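Local coordinates for protein glycerol dehydratase (Clostridium butyricum, PDB 1R9D) that probably dehydrates glycerol by a glycyl-radical mechanism that needs no coenzyme B12, at residues G432-Q437 with G698-Q703; N544-Q549 with G633-G638; P641-V646 with A762-Q767. One frame throughout, in Å; residues are numbered along the deposited sequence.

Contact 1. Residues G432-Q437 with G698-Q703; sequences GCVEPQ and GTLFNQ
Val434 carries most of this buried contact, setting CG2 against Gly698 and CG1 against Thr699 O and the Leu700 side chain. Val434 CG1 reaches Leu700 CD1 at 4.0 Å, the two side chains crossing at about a right angle. It also sits 3.8 Å from Thr699 O, a buried carbonyl oxygen for which the model offers no hydrogen-bond partner. Val434 CG2, held between the backbone N and the carbonyl carbon (chi1 of CG1 -64°), lies against Gly698 C at 3.8 Å. With no side chain on Gly698, its CA can come up to Val434 O in a CA-H...O contact of 3.6 Å, while Pro436 CD borders Gly698 N. Behind this shell the loop is tied to its own glutamate: Glu435 OE2 accepts from both Cys433 N and Val434 N, each at 3.0 Å, and both donors approach from the same face of the carboxylate, well out of its plane. The other oxygen, Glu435 OE1, hydrogen-bonds to bound glycerol, and Tyr406 OH holds Cys433 O. The Gly-Cys-Val-Glu-Pro sequence matches the cysteine loop of glycyl radical enzymes, in which the cysteine forms the thiyl radical, and Cys433 probably has that part here. Across the two segments the contact is mostly van der Waals, with one CA-H...O contact; the two bonds to Glu435 OE2 help to shape the loop, while the glycerol at OE1 may mark the substrate site.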
# COMPACT_ATOMS: atom_id res chain seq x y z
N GLY A 432 4.45 26.73 -12.52
CA GLY A 432 3.26 27.51 -12.24
C GLY A 432 3.40 29.02 -12.23
O GLY A 432 3.55 29.65 -13.28
N CYS A 433 3.34 29.61 -11.04
CA CYS A 433 3.45 31.06 -10.90
C CYS A 433 4.86 31.58 -10.66
O CYS A 433 5.36 32.40 -11.43
CB CYS A 433 2.55 31.55 -9.77
SG CYS A 433 0.78 31.35 -10.06
N VAL A 434 5.50 31.11 -9.59
CA VAL A 434 6.84 31.58 -9.25
C VAL A 434 7.72 30.52 -8.56
O VAL A 434 8.75 30.86 -7.98
CB VAL A 434 6.77 32.79 -8.29
CG1 VAL A 434 6.11 33.98 -8.98
CG2 VAL A 434 5.98 32.42 -7.03
N GLU A 435 7.35 29.25 -8.66
CA GLU A 435 8.09 28.18 -7.99
C GLU A 435 9.26 27.58 -8.79
O GLU A 435 9.06 26.90 -9.80
CB GLU A 435 7.09 27.08 -7.58
CG GLU A 435 5.79 27.64 -6.93
CD GLU A 435 4.59 27.67 -7.88
OE1 GLU A 435 4.04 26.59 -8.20
OE2 GLU A 435 4.18 28.77 -8.32
N PRO A 436 10.51 27.80 -8.33
CA PRO A 436 11.68 27.27 -9.04
C PRO A 436 12.00 25.80 -8.79
O PRO A 436 11.74 25.27 -7.71
CB PRO A 436 12.83 28.17 -8.56
CG PRO A 436 12.23 29.08 -7.51
CD PRO A 436 10.91 28.51 -7.11
N GLN A 437 12.58 25.14 -9.80
CA GLN A 437 12.97 23.74 -9.66
C GLN A 437 13.92 23.34 -10.79
O GLN A 437 14.01 24.01 -11.81
CB GLN A 437 11.75 22.80 -9.69
CG GLN A 437 11.36 22.32 -11.11
CD GLN A 437 10.32 21.19 -11.14
OE1 GLN A 437 10.16 20.51 -12.17
NE2 GLN A 437 9.61 20.99 -10.04
N GLY A 698 9.12 30.39 -3.72
CA GLY A 698 8.79 31.59 -4.48
C GLY A 698 7.97 32.70 -3.84
O GLY A 698 7.11 32.46 -2.99
N THR A 699 8.25 33.93 -4.25
CA THR A 699 7.50 35.09 -3.76
C THR A 699 7.05 35.84 -5.01
O THR A 699 7.74 35.82 -6.03
CB THR A 699 8.37 36.02 -2.87
OG1 THR A 699 9.34 36.70 -3.68
CG2 THR A 699 9.08 35.21 -1.80
N LEU A 700 5.90 36.50 -4.93
CA LEU A 700 5.36 37.21 -6.09
C LEU A 700 5.15 38.70 -5.84
O LEU A 700 4.49 39.10 -4.89
CB LEU A 700 4.04 36.54 -6.48
CG LEU A 700 3.32 36.98 -7.76
CD1 LEU A 700 2.56 35.80 -8.33
CD2 LEU A 700 2.37 38.13 -7.46
N PHE A 701 5.70 39.51 -6.74
CA PHE A 701 5.59 40.96 -6.63
C PHE A 701 4.93 41.58 -7.87
O PHE A 701 5.45 41.48 -8.97
CB PHE A 701 7.00 41.54 -6.41
CG PHE A 701 7.06 43.03 -6.25
CD1 PHE A 701 5.97 43.75 -5.76
CD2 PHE A 701 8.23 43.73 -6.56
CE1 PHE A 701 6.04 45.14 -5.58
CE2 PHE A 701 8.31 45.12 -6.38
CZ PHE A 701 7.22 45.81 -5.89
N ASN A 702 3.76 42.19 -7.67
CA ASN A 702 3.00 42.83 -8.75
C ASN A 702 3.14 44.34 -8.72
O ASN A 702 3.07 44.95 -7.65
CB ASN A 702 1.49 42.56 -8.61
CG ASN A 702 1.02 41.34 -9.37
OD1 ASN A 702 1.44 41.08 -10.50
ND2 ASN A 702 0.11 40.59 -8.75
N GLN A 703 3.32 44.94 -9.89
CA GLN A 703 3.36 46.39 -10.01
C GLN A 703 2.54 46.74 -11.26
O GLN A 703 2.54 45.98 -12.24
CB GLN A 703 4.79 46.93 -10.10
CG GLN A 703 5.38 47.20 -8.71
CD GLN A 703 6.55 48.17 -8.72
OE1 GLN A 703 6.82 48.84 -7.72
NE2 GLN A 703 7.24 48.25 -9.83

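Contact 2. Residues N544-Q549 with G633-G638; sequences NFSGPQ and GNFQPG
Ser546 and Phe635 form a parallel beta bridge, with the backbones of 544-549 and 633-638 running in nearly the same direction, 25° apart. Gln636 N donates to Ser546 O at 2.8 Å, and Gly638 N reaches Pro548 O at 3.2 Å; the bond from Ser546 N to Asn634 O is weak. Next to Gly633, a water accepts from Asn634 N and donates to Asn544 O, linking the two backbones. Ser546 CB stands over the centre of the Phe635 ring, 3.5 Å from the centroid and 4° off the ring normal, a CH-pi contact. Pro548 CD packs against Phe635 CD2 at 4.0 Å, and Phe635 also touches helices 484-516 and 607-624. Phe545 and Gln636 meet on the opposite side of the strand pair. The carboxamide of Gln636 lies alongside the Phe545 ring, stacked with the planes 22° apart, NE2 lying 3.6 Å from Phe545 CG, while Asn634 O meets the ring edge in its plane. A hydrogen bond from Gln636 OE1 to Ser696 OG helps to set the amide's rotation. Gln549 bends back at chi2, so that NE2 donates to Gly547 O at 2.9 Å, above the carbonyl plane; Asp447 takes a further bond from NE2, and OE1, close to Gly638 CA, accepts from Asn697. The pairing belongs to the sheet in which strand 543-551 also runs parallel to 442-443 and 449-452, with helical chain, helix 607-624 among it, between 543-551 and 634-635, consistent with the ten-stranded alpha/beta barrel of the pyruvate formate lyase family.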
# COMPACT_ATOMS: atom_id res chain seq x y z
N ASN A 544 13.01 16.20 -3.68
CA ASN A 544 11.63 16.17 -3.19
C ASN A 544 11.33 17.31 -2.23
O ASN A 544 12.11 17.59 -1.31
CB ASN A 544 11.35 14.85 -2.47
CG ASN A 544 11.19 13.69 -3.43
OD1 ASN A 544 10.11 13.49 -4.00
ND2 ASN A 544 12.25 12.92 -3.62
N PHE A 545 10.19 17.97 -2.44
CA PHE A 545 9.78 19.08 -1.59
C PHE A 545 8.26 19.11 -1.48
O PHE A 545 7.57 18.32 -2.11
CB PHE A 545 10.22 20.43 -2.18
CG PHE A 545 11.69 20.55 -2.42
CD1 PHE A 545 12.20 20.47 -3.71
CD2 PHE A 545 12.58 20.75 -1.36
CE1 PHE A 545 13.57 20.56 -3.95
CE2 PHE A 545 13.95 20.85 -1.59
CZ PHE A 545 14.45 20.75 -2.88
N SER A 546 7.77 20.03 -0.65
CA SER A 546 6.34 20.30 -0.47
C SER A 546 6.30 21.81 -0.25
O SER A 546 7.08 22.34 0.53
CB SER A 546 5.78 19.55 0.73
OG SER A 546 5.62 18.17 0.44
N GLY A 547 5.40 22.51 -0.95
CA GLY A 547 5.37 23.96 -0.83
C GLY A 547 4.05 24.68 -0.59
O GLY A 547 3.27 24.87 -1.53
N PRO A 548 3.78 25.10 0.65
CA PRO A 548 2.57 25.81 1.06
C PRO A 548 2.80 27.33 1.03
O PRO A 548 3.88 27.81 1.39
CB PRO A 548 2.32 25.27 2.45
CG PRO A 548 3.72 25.17 3.00
CD PRO A 548 4.52 24.61 1.84
N GLN A 549 1.78 28.08 0.60
CA GLN A 549 1.86 29.54 0.45
C GLN A 549 1.26 30.41 1.54
O GLN A 549 0.17 30.15 2.04
CB GLN A 549 1.17 29.95 -0.86
CG GLN A 549 1.99 29.77 -2.11
CD GLN A 549 2.77 28.48 -2.10
OE1 GLN A 549 3.94 28.46 -1.71
NE2 GLN A 549 2.13 27.39 -2.50
N GLY A 633 11.34 14.49 1.62
CA GLY A 633 11.74 15.85 1.31
C GLY A 633 11.31 16.86 2.35
O GLY A 633 10.48 16.57 3.21
N ASN A 634 11.88 18.06 2.28
CA ASN A 634 11.55 19.12 3.22
C ASN A 634 10.49 20.07 2.67
O ASN A 634 10.41 20.28 1.46
CB ASN A 634 12.79 19.95 3.54
CG ASN A 634 13.60 19.37 4.67
OD1 ASN A 634 13.24 19.51 5.85
ND2 ASN A 634 14.70 18.71 4.34
N PHE A 635 9.68 20.61 3.56
CA PHE A 635 8.68 21.59 3.17
C PHE A 635 9.46 22.89 2.99
O PHE A 635 10.47 23.11 3.66
CB PHE A 635 7.64 21.80 4.28
CG PHE A 635 6.48 20.84 4.23
CD1 PHE A 635 6.66 19.49 4.49
CD2 PHE A 635 5.20 21.31 3.95
CE1 PHE A 635 5.58 18.61 4.46
CE2 PHE A 635 4.11 20.44 3.92
CZ PHE A 635 4.29 19.09 4.17
N GLN A 636 9.00 23.74 2.07
CA GLN A 636 9.64 25.03 1.85
C GLN A 636 8.50 26.01 1.59
O GLN A 636 7.60 25.72 0.81
CB GLN A 636 10.61 24.99 0.67
CG GLN A 636 10.04 24.44 -0.61
CD GLN A 636 11.02 24.52 -1.77
OE1 GLN A 636 12.12 25.06 -1.64
NE2 GLN A 636 10.62 23.97 -2.91
N PRO A 637 8.52 27.17 2.26
CA PRO A 637 7.47 28.17 2.09
C PRO A 637 7.54 29.05 0.86
O PRO A 637 8.61 29.30 0.30
CB PRO A 637 7.59 28.99 3.37
CG PRO A 637 9.08 29.01 3.59
CD PRO A 637 9.48 27.57 3.32
N GLY A 638 6.37 29.51 0.43
CA GLY A 638 6.28 30.41 -0.70
C GLY A 638 5.37 31.55 -0.25
O GLY A 638 4.71 31.42 0.78
O HOH W 1 14.30 18.29 0.69

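Contact 3. Residues P641-V646 with A762-Q767; sequences PSSINV and AGYSAQ
The glycine loop of the glycyl radical fold meets a type II' beta turn here: Ala762 and Tyr764, on either side of Gly763, the predicted radical site, rest on the turn from Pro641 to Ile644. The glycine is unmodified in this structure. The turn is closed by Ile644 N donating to Pro641 O at 2.9 Å, and it leads directly into helix 644-650. Ala762 CB pushes toward it, 3.2 Å from Ser642 O and 4.3 Å from Pro641 CD. Tyr764 has its CG between the backbone N and the carbonyl carbon (chi1 71°), which brings the ring back across to the two serines of the turn. Tyr764 CE2 comes within 4.0 Å of Ser642 OG, and the phenol tip places OH 3.7 Å from Ser643 CB. The hydroxyls are satisfied by the 331-334 backbone rather than by one another: Ser642 OG bonds to His332 O, Ser643 OG to Lys331 O and Gly334 N, and Tyr764 OH to Gly334 O. The 331-334 backbone thus bonds to both the turn and the tyrosine, while Gln735 OE1 accepts from Gly763 N. A water also joins the two segments, accepting from Ser642 N at 2.8 Å and donating to Ala762 O at 2.6 Å.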
# COMPACT_ATOMS: atom_id res chain seq x y z
N PRO A 641 -0.28 34.37 -4.16
CA PRO A 641 -1.68 34.02 -3.89
C PRO A 641 -2.61 33.55 -5.00
O PRO A 641 -3.76 33.24 -4.72
CB PRO A 641 -2.20 35.33 -3.34
CG PRO A 641 -1.63 36.30 -4.37
CD PRO A 641 -0.21 35.75 -4.69
N SER A 642 -2.14 33.50 -6.24
CA SER A 642 -3.04 33.16 -7.35
C SER A 642 -4.13 34.23 -7.23
O SER A 642 -3.82 35.42 -7.21
CB SER A 642 -3.62 31.76 -7.18
OG SER A 642 -4.33 31.38 -8.35
N SER A 643 -5.40 33.84 -7.13
CA SER A 643 -6.47 34.84 -6.98
C SER A 643 -7.15 34.72 -5.61
O SER A 643 -8.18 35.36 -5.37
CB SER A 643 -7.52 34.70 -8.09
OG SER A 643 -8.19 33.45 -8.06
N ILE A 644 -6.57 33.94 -4.71
CA ILE A 644 -7.17 33.70 -3.40
C ILE A 644 -7.15 34.85 -2.40
O ILE A 644 -7.85 34.79 -1.39
CB ILE A 644 -6.56 32.44 -2.73
CG1 ILE A 644 -7.58 31.83 -1.75
CG2 ILE A 644 -5.28 32.80 -1.98
CD1 ILE A 644 -7.18 30.46 -1.22
N ASN A 645 -6.36 35.90 -2.65
CA ASN A 645 -6.32 37.02 -1.71
C ASN A 645 -7.69 37.69 -1.57
O ASN A 645 -8.00 38.25 -0.52
CB ASN A 645 -5.25 38.04 -2.13
CG ASN A 645 -5.51 38.63 -3.50
OD1 ASN A 645 -5.50 37.93 -4.51
ND2 ASN A 645 -5.74 39.94 -3.54
N VAL A 646 -8.50 37.63 -2.62
CA VAL A 646 -9.83 38.21 -2.57
C VAL A 646 -10.72 37.32 -1.72
O VAL A 646 -11.36 37.78 -0.78
CB VAL A 646 -10.43 38.35 -3.99
CG1 VAL A 646 -11.87 38.85 -3.91
CG2 VAL A 646 -9.59 39.32 -4.81
N ALA A 762 -1.95 37.31 -11.01
CA ALA A 762 -0.84 37.12 -10.06
C ALA A 762 -0.04 35.88 -10.44
O ALA A 762 -0.38 34.77 -10.04
CB ALA A 762 -1.38 36.99 -8.64
N GLY A 763 1.03 36.08 -11.20
CA GLY A 763 1.85 34.95 -11.62
C GLY A 763 1.31 34.35 -12.91
O GLY A 763 1.88 33.39 -13.45
N TYR A 764 0.21 34.91 -13.40
CA TYR A 764 -0.41 34.44 -14.63
C TYR A 764 -1.30 35.53 -15.19
O TYR A 764 -1.75 36.42 -14.46
CB TYR A 764 -1.25 33.19 -14.38
CG TYR A 764 -2.54 33.40 -13.60
CD1 TYR A 764 -3.79 33.34 -14.24
CD2 TYR A 764 -2.52 33.62 -12.22
CE1 TYR A 764 -4.98 33.47 -13.51
CE2 TYR A 764 -3.71 33.75 -11.49
CZ TYR A 764 -4.93 33.67 -12.14
OH TYR A 764 -6.09 33.76 -11.40
N SER A 765 -1.55 35.46 -16.49
CA SER A 765 -2.42 36.43 -17.15
C SER A 765 -3.74 35.73 -17.45
O SER A 765 -3.82 34.50 -17.43
CB SER A 765 -1.77 36.93 -18.44
OG SER A 765 -0.60 37.68 -18.16
N ALA A 766 -4.79 36.51 -17.71
CA ALA A 766 -6.08 35.92 -18.00
C ALA A 766 -6.92 36.81 -18.88
O ALA A 766 -6.66 38.00 -19.02
CB ALA A 766 -6.83 35.65 -16.70
N GLN A 767 -7.93 36.20 -19.50
CA GLN A 767 -8.87 36.93 -20.34
C GLN A 767 -9.72 37.67 -19.31
O GLN A 767 -10.47 37.05 -18.54
CB GLN A 767 -9.72 35.94 -21.13
CG GLN A 767 -10.89 36.56 -21.89
CD GLN A 767 -11.72 35.51 -22.61
OE1 GLN A 767 -11.95 34.42 -22.09
NE2 GLN A 767 -12.17 35.84 -23.82
O HOH W 2 0.25 33.69 -7.76

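Along the chain the six segments come in the order 432-437, 544-549, 633-638, 641-646, 698-703 and 762-767, so contact 1 spans contact 2, while contacts 1 and 3 interlock. The centres of contacts 1 and 3 are about 11 Å apart, and the two touch: Leu700 CD1 lies 3.3 Å from Gly763 N, and Cys433 SG 3.6 Å from Ala762 O. Cysteine loop and glycine loop therefore meet in what is probably the barrel interior, consistent with radical transfer between them. Contact 2, about 14 Å from contact 1 and 20 Å from contact 3 between centres, lies on the sheet of strand 543-551; its second segment leads almost at once into the turn of contact 3.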